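Local atomic coordinates of malate oxidoreductase (Thermotoga maritima, PDB entry 1VL6), a protein that probably catalyses the NAD-dependent oxidative decarboxylation of malate to pyruvate and carbon dioxide. Residues T71-L82 and S134-G144; H320-L328 and P364-F372. All blocks are in the same frame, centred on the assembly; numbering follows the deposited sequence.

Interaction 1 of 2, residues T71-L82 and S134-G144; sequences TVAVVSDGSAVL and SFGGINLEDIG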
loop_
_atom_site.group_PDB
_atom_site.type_symbol
_atom_site.label_atom_id
_atom_site.label_comp_id
_atom_site.label_asym_id
_atom_site.label_seq_id
_atom_site.Cartn_x
_atom_site.Cartn_y
_atom_site.Cartn_z
ATOM N N THR A 71 -10.716 -12.583 -0.273
ATOM C CA THR A 71 -11.467 -11.654 0.592
ATOM C C THR A 71 -12.355 -12.374 1.570
ATOM O O THR A 71 -12.893 -13.417 1.292
ATOM C CB THR A 71 -12.309 -10.626 -0.195
ATOM O OG1 THR A 71 -13.338 -11.276 -0.944
ATOM C CG2 THR A 71 -11.467 -9.926 -1.239
ATOM N N VAL A 72 -12.491 -11.811 2.741
ATOM C CA VAL A 72 -13.194 -12.455 3.831
ATOM C C VAL A 72 -14.067 -11.374 4.514
ATOM O O VAL A 72 -13.623 -10.244 4.721
ATOM C CB VAL A 72 -12.166 -13.135 4.769
ATOM C CG1 VAL A 72 -12.711 -13.350 6.215
ATOM C CG2 VAL A 72 -11.694 -14.443 4.132
ATOM N N ALA A 73 -15.332 -11.708 4.793
ATOM C CA ALA A 73 -16.190 -10.802 5.526
ATOM C C ALA A 73 -16.052 -11.110 6.999
ATOM O O ALA A 73 -16.100 -12.256 7.381
ATOM C CB ALA A 73 -17.607 -10.979 5.091
ATOM N N VAL A 74 -15.826 -10.093 7.815
ATOM C CA VAL A 74 -15.796 -10.262 9.259
ATOM C C VAL A 74 -17.151 -9.765 9.733
ATOM O O VAL A 74 -17.428 -8.573 9.736
ATOM C CB VAL A 74 -14.662 -9.467 9.919
ATOM C CG1 VAL A 74 -14.668 -9.666 11.435
ATOM C CG2 VAL A 74 -13.323 -9.867 9.331
ATOM N N VAL A 75 -17.999 -10.705 10.128
ATOM C CA VAL A 75 -19.426 -10.428 10.328
ATOM C C VAL A 75 -19.793 -10.430 11.812
ATOM O O VAL A 75 -19.603 -11.423 12.488
ATOM C CB VAL A 75 -20.272 -11.470 9.574
ATOM C CG1 VAL A 75 -21.767 -11.278 9.832
ATOM C CG2 VAL A 75 -19.956 -11.403 8.067
ATOM N N SER A 76 -20.321 -9.323 12.313
ATOM C CA SER A 76 -20.842 -9.323 13.687
ATOM C C SER A 76 -22.064 -8.458 13.785
ATOM O O SER A 76 -22.227 -7.549 12.978
ATOM C CB SER A 76 -19.829 -8.782 14.697
ATOM O OG SER A 76 -20.286 -9.075 16.020
ATOM N N ASP A 77 -22.920 -8.750 14.762
ATOM C CA ASP A 77 -24.003 -7.832 15.150
ATOM C C ASP A 77 -23.673 -7.193 16.450
ATOM O O ASP A 77 -24.423 -6.380 16.952
ATOM C CB ASP A 77 -25.318 -8.549 15.295
ATOM C CG ASP A 77 -25.365 -9.486 16.494
ATOM O OD1 ASP A 77 -24.348 -10.149 16.811
ATOM O OD2 ASP A 77 -26.431 -9.674 17.122
ATOM N N GLY A 78 -22.508 -7.525 16.988
ATOM C CA GLY A 78 -22.027 -6.944 18.245
ATOM C C GLY A 78 -22.765 -7.433 19.475
ATOM O O GLY A 78 -22.849 -6.738 20.477
ATOM N N SER A 79 -23.314 -8.627 19.389
ATOM C CA SER A 79 -24.056 -9.183 20.506
ATOM C C SER A 79 -23.123 -9.749 21.569
ATOM O O SER A 79 -23.528 -10.064 22.638
ATOM C CB SER A 79 -25.083 -10.226 20.009
ATOM O OG SER A 79 -24.526 -11.284 19.233
ATOM N N ALA A 80 -21.851 -9.894 21.261
ATOM C CA ALA A 80 -20.863 -10.376 22.252
ATOM C C ALA A 80 -19.472 -9.871 21.935
ATOM O O ALA A 80 -18.583 -10.644 21.528
ATOM C CB ALA A 80 -20.847 -11.893 22.306
ATOM N N VAL A 81 -19.258 -8.574 22.138
ATOM C CA VAL A 81 -17.969 -7.997 21.794
ATOM C C VAL A 81 -16.976 -8.202 22.924
ATOM O O VAL A 81 -17.184 -7.796 24.068
ATOM C CB VAL A 81 -18.012 -6.504 21.450
ATOM C CG1 VAL A 81 -16.588 -5.985 21.127
ATOM C CG2 VAL A 81 -18.905 -6.274 20.272
ATOM N N LEU A 82 -15.864 -8.806 22.572
ATOM C CA LEU A 82 -14.744 -8.961 23.508
ATOM C C LEU A 82 -15.314 -9.406 24.837
ATOM O O LEU A 82 -16.123 -10.311 24.858
ATOM C CB LEU A 82 -13.926 -7.650 23.617
ATOM C CG LEU A 82 -13.333 -7.077 22.311
ATOM C CD1 LEU A 82 -12.605 -5.789 22.571
ATOM C CD2 LEU A 82 -12.389 -8.079 21.633
ATOM N N SER A 134 -19.848 -12.043 -2.912
ATOM C CA SER A 134 -18.869 -10.973 -2.686
ATOM C C SER A 134 -17.619 -11.390 -1.909
ATOM O O SER A 134 -16.661 -10.596 -1.798
ATOM C CB SER A 134 -19.578 -9.797 -1.991
ATOM O OG SER A 134 -20.688 -9.368 -2.789
ATOM N N PHE A 135 -17.607 -12.628 -1.399
ATOM C CA PHE A 135 -16.502 -13.093 -0.548
ATOM C C PHE A 135 -16.062 -14.495 -0.830
ATOM O O PHE A 135 -16.824 -15.314 -1.307
ATOM C CB PHE A 135 -16.896 -12.996 0.910
ATOM C CG PHE A 135 -17.231 -11.608 1.329
ATOM C CD1 PHE A 135 -16.244 -10.703 1.567
ATOM C CD2 PHE A 135 -18.555 -11.199 1.434
ATOM C CE1 PHE A 135 -16.572 -9.416 1.931
ATOM C CE2 PHE A 135 -18.879 -9.929 1.790
ATOM C CZ PHE A 135 -17.885 -9.029 2.016
ATOM N N GLY A 136 -14.808 -14.767 -0.503
ATOM C CA GLY A 136 -14.264 -16.139 -0.543
ATOM C C GLY A 136 -14.464 -16.915 0.728
ATOM O O GLY A 136 -14.268 -18.128 0.739
ATOM N N GLY A 137 -14.840 -16.201 1.796
ATOM C CA GLY A 137 -14.965 -16.774 3.156
ATOM C C GLY A 137 -15.719 -15.864 4.100
ATOM O O GLY A 137 -15.786 -14.665 3.881
ATOM N N ILE A 138 -16.326 -16.437 5.130
ATOM C CA ILE A 138 -17.025 -15.681 6.151
ATOM C C ILE A 138 -16.426 -15.963 7.519
ATOM O O ILE A 138 -16.350 -17.119 7.940
ATOM C CB ILE A 138 -18.474 -16.105 6.194
ATOM C CG1 ILE A 138 -19.125 -15.996 4.808
ATOM C CG2 ILE A 138 -19.214 -15.298 7.226
ATOM C CD1 ILE A 138 -19.561 -14.584 4.403
ATOM N N ASN A 139 -16.047 -14.911 8.236
ATOM C CA ASN A 139 -15.620 -15.036 9.603
ATOM C C ASN A 139 -16.659 -14.423 10.514
ATOM O O ASN A 139 -16.765 -13.202 10.619
ATOM C CB ASN A 139 -14.278 -14.351 9.807
ATOM C CG ASN A 139 -13.806 -14.394 11.266
ATOM O OD1 ASN A 139 -13.175 -13.452 11.713
ATOM N ND2 ASN A 139 -14.124 -15.467 12.001
ATOM N N LEU A 140 -17.441 -15.266 11.159
ATOM C CA LEU A 140 -18.411 -14.811 12.164
ATOM C C LEU A 140 -17.615 -14.477 13.401
ATOM O O LEU A 140 -16.702 -15.235 13.768
ATOM C CB LEU A 140 -19.453 -15.919 12.487
ATOM C CG LEU A 140 -20.368 -16.317 11.336
ATOM C CD1 LEU A 140 -21.075 -17.566 11.642
ATOM C CD2 LEU A 140 -21.369 -15.217 11.059
ATOM N N GLU A 141 -17.943 -13.352 14.028
ATOM C CA GLU A 141 -17.187 -12.883 15.162
ATOM C C GLU A 141 -18.090 -12.148 16.143
ATOM O O GLU A 141 -18.920 -11.322 15.729
ATOM C CB GLU A 141 -16.066 -11.989 14.657
ATOM C CG GLU A 141 -15.134 -11.490 15.748
ATOM C CD GLU A 141 -14.079 -12.482 16.196
ATOM O OE1 GLU A 141 -13.526 -13.184 15.350
ATOM O OE2 GLU A 141 -13.803 -12.529 17.407
ATOM N N ASP A 142 -17.957 -12.470 17.433
ATOM C CA ASP A 142 -18.594 -11.694 18.530
ATOM C C ASP A 142 -20.099 -11.642 18.377
ATOM O O ASP A 142 -20.739 -10.557 18.467
ATOM C CB ASP A 142 -17.967 -10.275 18.642
ATOM C CG ASP A 142 -16.529 -10.307 19.192
ATOM O OD1 ASP A 142 -15.997 -11.413 19.451
ATOM O OD2 ASP A 142 -15.858 -9.278 19.413
ATOM N N ILE A 143 -20.649 -12.828 18.125
ATOM C CA ILE A 143 -22.104 -13.058 18.061
ATOM C C ILE A 143 -22.434 -13.972 19.198
ATOM O O ILE A 143 -21.840 -15.049 19.334
ATOM C CB ILE A 143 -22.518 -13.731 16.719
ATOM C CG1 ILE A 143 -22.198 -12.804 15.543
ATOM C CG2 ILE A 143 -23.991 -14.099 16.721
ATOM C CD1 ILE A 143 -22.232 -13.489 14.196
ATOM N N GLY A 144 -23.396 -13.561 20.013
ATOM C CA GLY A 144 -23.676 -14.265 21.267
ATOM C C GLY A 144 -24.203 -15.679 21.158
ATOM O O GLY A 144 -24.801 -16.062 20.128
#
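Ala73 and Val75 pair in parallel with Ile138 and Leu140, the axes of strands 71-76 and 137-140 approaching to 4.7 Å with their directions 23° apart, joined by a ladder in which Asn139 N gives to Ala73 O (2.8 Å) and Asn139 O takes Val75 N. On one face, Ala73 CB sits 3.5 Å from the centroid of the Phe135 ring, 4° off its normal, a CH-pi contact. Replacing Phe135 by an alanine would probably strip this methyl of its aromatic cover and lose the ring's meeting with Phe112 of the second subunit. Farther along this face, Val75 CG2 reaches Ile138 CG2, while Val75 CG1 runs alongside Leu140 CD2. These are the central strands of the four-stranded parallel sheet in the malic enzyme N-terminal domain. On the other face, the Asn139 side chain leaves the strand with CG anti to the backbone N (chi1 177°), its CB against Val72 CG1 and its amide bound by Lys99 and Asp166. Beyond the strands the two segments stay together. Ser76 OG accepts Gly78 N within 71-82, an ST turn; across the contact Ser79 OG takes Gly144 N at 2.7 Å while giving to Asp77 OD1, and Leu82 N meets Asp142 OD2 (3.2 Å) from above the carboxylate plane.

Interaction 2 of 2, residues H320-L328 and P364-F372; sequences HPNQVNNLL and PERIIPEAF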
loop_
_atom_site.group_PDB
_atom_site.type_symbol
_atom_site.label_atom_id
_atom_site.label_comp_id
_atom_site.label_asym_id
_atom_site.label_seq_id
_atom_site.Cartn_x
_atom_site.Cartn_y
_atom_site.Cartn_z
ATOM N N HIS A 320 0.891 -12.990 30.510
ATOM C CA HIS A 320 1.393 -14.169 31.212
ATOM C C HIS A 320 1.851 -15.215 30.225
ATOM O O HIS A 320 1.475 -15.193 29.053
ATOM C CB HIS A 320 0.279 -14.812 32.064
ATOM C CG HIS A 320 -0.348 -13.876 33.056
ATOM N ND1 HIS A 320 0.266 -13.519 34.236
ATOM C CD2 HIS A 320 -1.542 -13.244 33.053
ATOM C CE1 HIS A 320 -0.504 -12.679 34.899
ATOM N NE2 HIS A 320 -1.619 -12.515 34.215
ATOM N N PRO A 321 2.655 -16.158 30.668
ATOM C CA PRO A 321 3.008 -17.267 29.807
ATOM C C PRO A 321 1.774 -18.051 29.407
ATOM O O PRO A 321 0.710 -17.894 30.029
ATOM C CB PRO A 321 3.908 -18.133 30.693
ATOM C CG PRO A 321 4.367 -17.248 31.765
ATOM C CD PRO A 321 3.323 -16.231 31.971
ATOM N N ASN A 322 1.935 -18.888 28.387
ATOM C CA ASN A 322 0.916 -19.841 27.999
ATOM C C ASN A 322 -0.397 -19.142 27.670
ATOM O O ASN A 322 -1.474 -19.466 28.191
ATOM C CB ASN A 322 0.719 -20.902 29.099
ATOM C CG ASN A 322 1.947 -21.774 29.316
ATOM O OD1 ASN A 322 2.668 -22.097 28.369
ATOM N ND2 ASN A 322 2.146 -22.229 30.569
ATOM N N GLN A 323 -0.293 -18.167 26.798
ATOM C CA GLN A 323 -1.471 -17.504 26.310
ATOM C C GLN A 323 -2.208 -18.374 25.275
ATOM O O GLN A 323 -1.746 -18.566 24.160
ATOM C CB GLN A 323 -1.120 -16.165 25.693
ATOM C CG GLN A 323 -2.333 -15.555 25.068
ATOM C CD GLN A 323 -2.113 -14.177 24.509
ATOM O OE1 GLN A 323 -0.988 -13.784 24.201
ATOM N NE2 GLN A 323 -3.207 -13.434 24.370
ATOM N N VAL A 324 -3.367 -18.881 25.650
ATOM C CA VAL A 324 -4.240 -19.586 24.719
ATOM C C VAL A 324 -5.031 -18.547 23.934
ATOM O O VAL A 324 -5.924 -17.944 24.449
ATOM C CB VAL A 324 -5.185 -20.460 25.524
ATOM C CG1 VAL A 324 -6.185 -21.223 24.625
ATOM C CG2 VAL A 324 -4.322 -21.417 26.341
ATOM N N ASN A 325 -4.641 -18.260 22.720
ATOM C CA ASN A 325 -5.353 -17.239 21.977
ATOM C C ASN A 325 -5.622 -17.573 20.507
ATOM O O ASN A 325 -4.813 -18.181 19.837
ATOM C CB ASN A 325 -4.741 -15.857 22.128
ATOM C CG ASN A 325 -3.695 -15.614 21.165
ATOM O OD1 ASN A 325 -2.824 -16.431 21.061
ATOM N ND2 ASN A 325 -3.764 -14.502 20.428
ATOM N N ASN A 326 -6.853 -17.256 20.121
ATOM C CA ASN A 326 -7.457 -17.518 18.821
ATOM C C ASN A 326 -6.569 -17.176 17.659
ATOM O O ASN A 326 -6.666 -17.811 16.623
ATOM C CB ASN A 326 -8.736 -16.659 18.732
ATOM C CG ASN A 326 -9.870 -17.269 19.512
ATOM O OD1 ASN A 326 -9.651 -18.174 20.315
ATOM N ND2 ASN A 326 -11.079 -16.851 19.230
ATOM N N LEU A 327 -5.694 -16.194 17.863
ATOM C CA LEU A 327 -4.816 -15.709 16.824
ATOM C C LEU A 327 -3.893 -16.767 16.281
ATOM O O LEU A 327 -3.447 -16.676 15.140
ATOM C CB LEU A 327 -4.004 -14.507 17.304
ATOM C CG LEU A 327 -3.073 -13.870 16.276
ATOM C CD1 LEU A 327 -3.789 -13.422 15.035
ATOM C CD2 LEU A 327 -2.339 -12.693 16.944
ATOM N N LEU A 328 -3.572 -17.765 17.073
ATOM C CA LEU A 328 -2.744 -18.843 16.554
ATOM C C LEU A 328 -3.469 -19.664 15.520
ATOM O O LEU A 328 -2.817 -20.374 14.733
ATOM C CB LEU A 328 -2.316 -19.777 17.674
ATOM C CG LEU A 328 -1.395 -19.191 18.727
ATOM C CD1 LEU A 328 -1.376 -20.066 19.958
ATOM C CD2 LEU A 328 -0.027 -19.072 18.155
ATOM N N PRO A 364 6.409 -26.706 30.754
ATOM C CA PRO A 364 5.409 -26.112 31.629
ATOM C C PRO A 364 5.163 -24.598 31.437
ATOM O O PRO A 364 4.014 -24.134 31.489
ATOM C CB PRO A 364 5.968 -26.395 33.018
ATOM C CG PRO A 364 6.733 -27.652 32.835
ATOM C CD PRO A 364 7.394 -27.502 31.510
ATOM N N GLU A 365 6.221 -23.834 31.222
ATOM C CA GLU A 365 6.076 -22.384 31.030
ATOM C C GLU A 365 5.863 -22.017 29.576
ATOM O O GLU A 365 5.713 -20.844 29.243
ATOM C CB GLU A 365 7.266 -21.656 31.584
ATOM C CG GLU A 365 7.369 -21.812 33.105
ATOM C CD GLU A 365 6.390 -20.939 33.899
ATOM O OE1 GLU A 365 6.663 -19.725 34.035
ATOM O OE2 GLU A 365 5.354 -21.454 34.409
ATOM N N ARG A 366 5.815 -23.025 28.703
ATOM C CA ARG A 366 5.526 -22.786 27.303
ATOM C C ARG A 366 4.930 -24.036 26.636
ATOM O O ARG A 366 5.656 -24.808 26.019
ATOM C CB ARG A 366 6.813 -22.356 26.634
ATOM C CG ARG A 366 6.685 -22.029 25.215
ATOM C CD ARG A 366 7.918 -22.470 24.392
ATOM N NE ARG A 366 7.779 -22.066 22.990
ATOM C CZ ARG A 366 7.651 -20.795 22.592
ATOM N NH1 ARG A 366 7.648 -19.795 23.481
ATOM N NH2 ARG A 366 7.490 -20.511 21.303
ATOM N N ILE A 367 3.606 -24.209 26.771
ATOM C CA ILE A 367 2.882 -25.404 26.245
ATOM C C ILE A 367 2.368 -25.256 24.821
ATOM O O ILE A 367 1.934 -26.228 24.205
ATOM C CB ILE A 367 1.720 -25.755 27.149
ATOM C CG1 ILE A 367 0.595 -24.720 27.028
ATOM C CG2 ILE A 367 2.221 -25.848 28.558
ATOM C CD1 ILE A 367 -0.564 -24.881 28.016
ATOM N N ILE A 368 2.418 -24.022 24.319
ATOM C CA ILE A 368 2.134 -23.701 22.933
ATOM C C ILE A 368 2.998 -22.554 22.496
ATOM O O ILE A 368 3.578 -21.888 23.344
ATOM C CB ILE A 368 0.684 -23.312 22.759
ATOM C CG1 ILE A 368 0.261 -22.291 23.815
ATOM C CG2 ILE A 368 -0.179 -24.515 22.803
ATOM C CD1 ILE A 368 -1.071 -21.751 23.477
ATOM N N PRO A 369 3.096 -22.327 21.179
ATOM C CA PRO A 369 3.864 -21.190 20.649
ATOM C C PRO A 369 3.148 -19.883 20.909
ATOM O O PRO A 369 1.972 -19.899 21.306
ATOM C CB PRO A 369 3.908 -21.445 19.132
ATOM C CG PRO A 369 2.923 -22.481 18.832
ATOM C CD PRO A 369 2.480 -23.144 20.106
ATOM N N GLU A 370 3.849 -18.772 20.697
ATOM C CA GLU A 370 3.214 -17.456 20.674
ATOM C C GLU A 370 2.852 -17.138 19.229
ATOM O O GLU A 370 3.453 -17.702 18.296
ATOM C CB GLU A 370 4.132 -16.358 21.142
ATOM C CG GLU A 370 4.616 -16.495 22.557
ATOM C CD GLU A 370 6.041 -16.054 22.685
ATOM O OE1 GLU A 370 6.344 -14.921 22.210
ATOM O OE2 GLU A 370 6.840 -16.853 23.232
ATOM N N ALA A 371 1.946 -16.178 19.062
ATOM C CA ALA A 371 1.357 -15.816 17.784
ATOM C C ALA A 371 2.304 -15.177 16.852
ATOM O O ALA A 371 2.104 -15.246 15.642
ATOM C CB ALA A 371 0.267 -14.878 17.972
ATOM N N PHE A 372 3.303 -14.494 17.388
ATOM C CA PHE A 372 4.315 -13.850 16.539
ATOM C C PHE A 372 5.305 -14.824 15.950
ATOM O O PHE A 372 6.148 -14.457 15.124
ATOM C CB PHE A 372 5.060 -12.766 17.313
ATOM C CG PHE A 372 4.207 -11.586 17.593
ATOM C CD1 PHE A 372 3.988 -10.637 16.617
ATOM C CD2 PHE A 372 3.543 -11.470 18.790
ATOM C CE1 PHE A 372 3.180 -9.566 16.856
ATOM C CE2 PHE A 372 2.711 -10.395 19.034
ATOM C CZ PHE A 372 2.530 -9.450 18.067
HETATM O O HOH W 1 4.616 -19.337 27.331
HETATM O O HOH W 2 0.320 -18.504 22.687
#
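Asn322 is the plug of this contact: its amide enters the bend of residues 364-367 and uses both ends there. ND2 gives a hydrogen bond to Pro364 O (2.8 Å, 165° at the hydrogen) lying close to the amide plane, while OD1 accepts Ile367 N (2.8 Å) tilted from that plane. With CG beside the backbone N (chi1 -65°), the side chain turns inward, and Ile367 CG1 and CG2 lie against OD1; ND2 also reaches Val313 O at the edge of the Rossmann-type sheet. The second bump comes from the opposite segment. Ile368 CD1 pushes into a hollow walled by Gln323 O, Val324 CG2 and Leu328 CD1, the last 3.9 Å away. Leu328 then forks over the chain beyond, CD1 on Pro369 O and CD2 on Ala371 CA (3.6 Å), and Ala371 CB meets Leu327 CD2 at 3.6 Å. Two waters fill in between, one joining Asn322 N to Glu365 O, the other Gln323 O to Pro369 O. Apart from these water bridges, the two loops of the NAD-binding domain divide the work: one asparagine amide supplies the direct hydrogen bonds through its donor and acceptor ends, and the rest is mostly aliphatic carbon packed on carbon and on backbone carbonyls, relying on shape.

Along the chain interaction 1 closes before interaction 2 opens, and the two fall in different domains. Residues 71-82 and 134-144 are strands with their flanking loops in the N-terminal domain, whereas 320-328 and 364-372 are loops of the NAD-binding domain, the first following strand 312-315 of its mixed sheet. Their centres are 24 Å apart on opposite sides of the chain's centre, yet the nearest atoms come within about 5 Å without touching. Helix 166-186 links them: Asp166 bonds Asn139 of interaction 1 and packs on Asn326 of interaction 2. Malic enzymes generally place their active site between these domains, and both contacts also reach the second subunit.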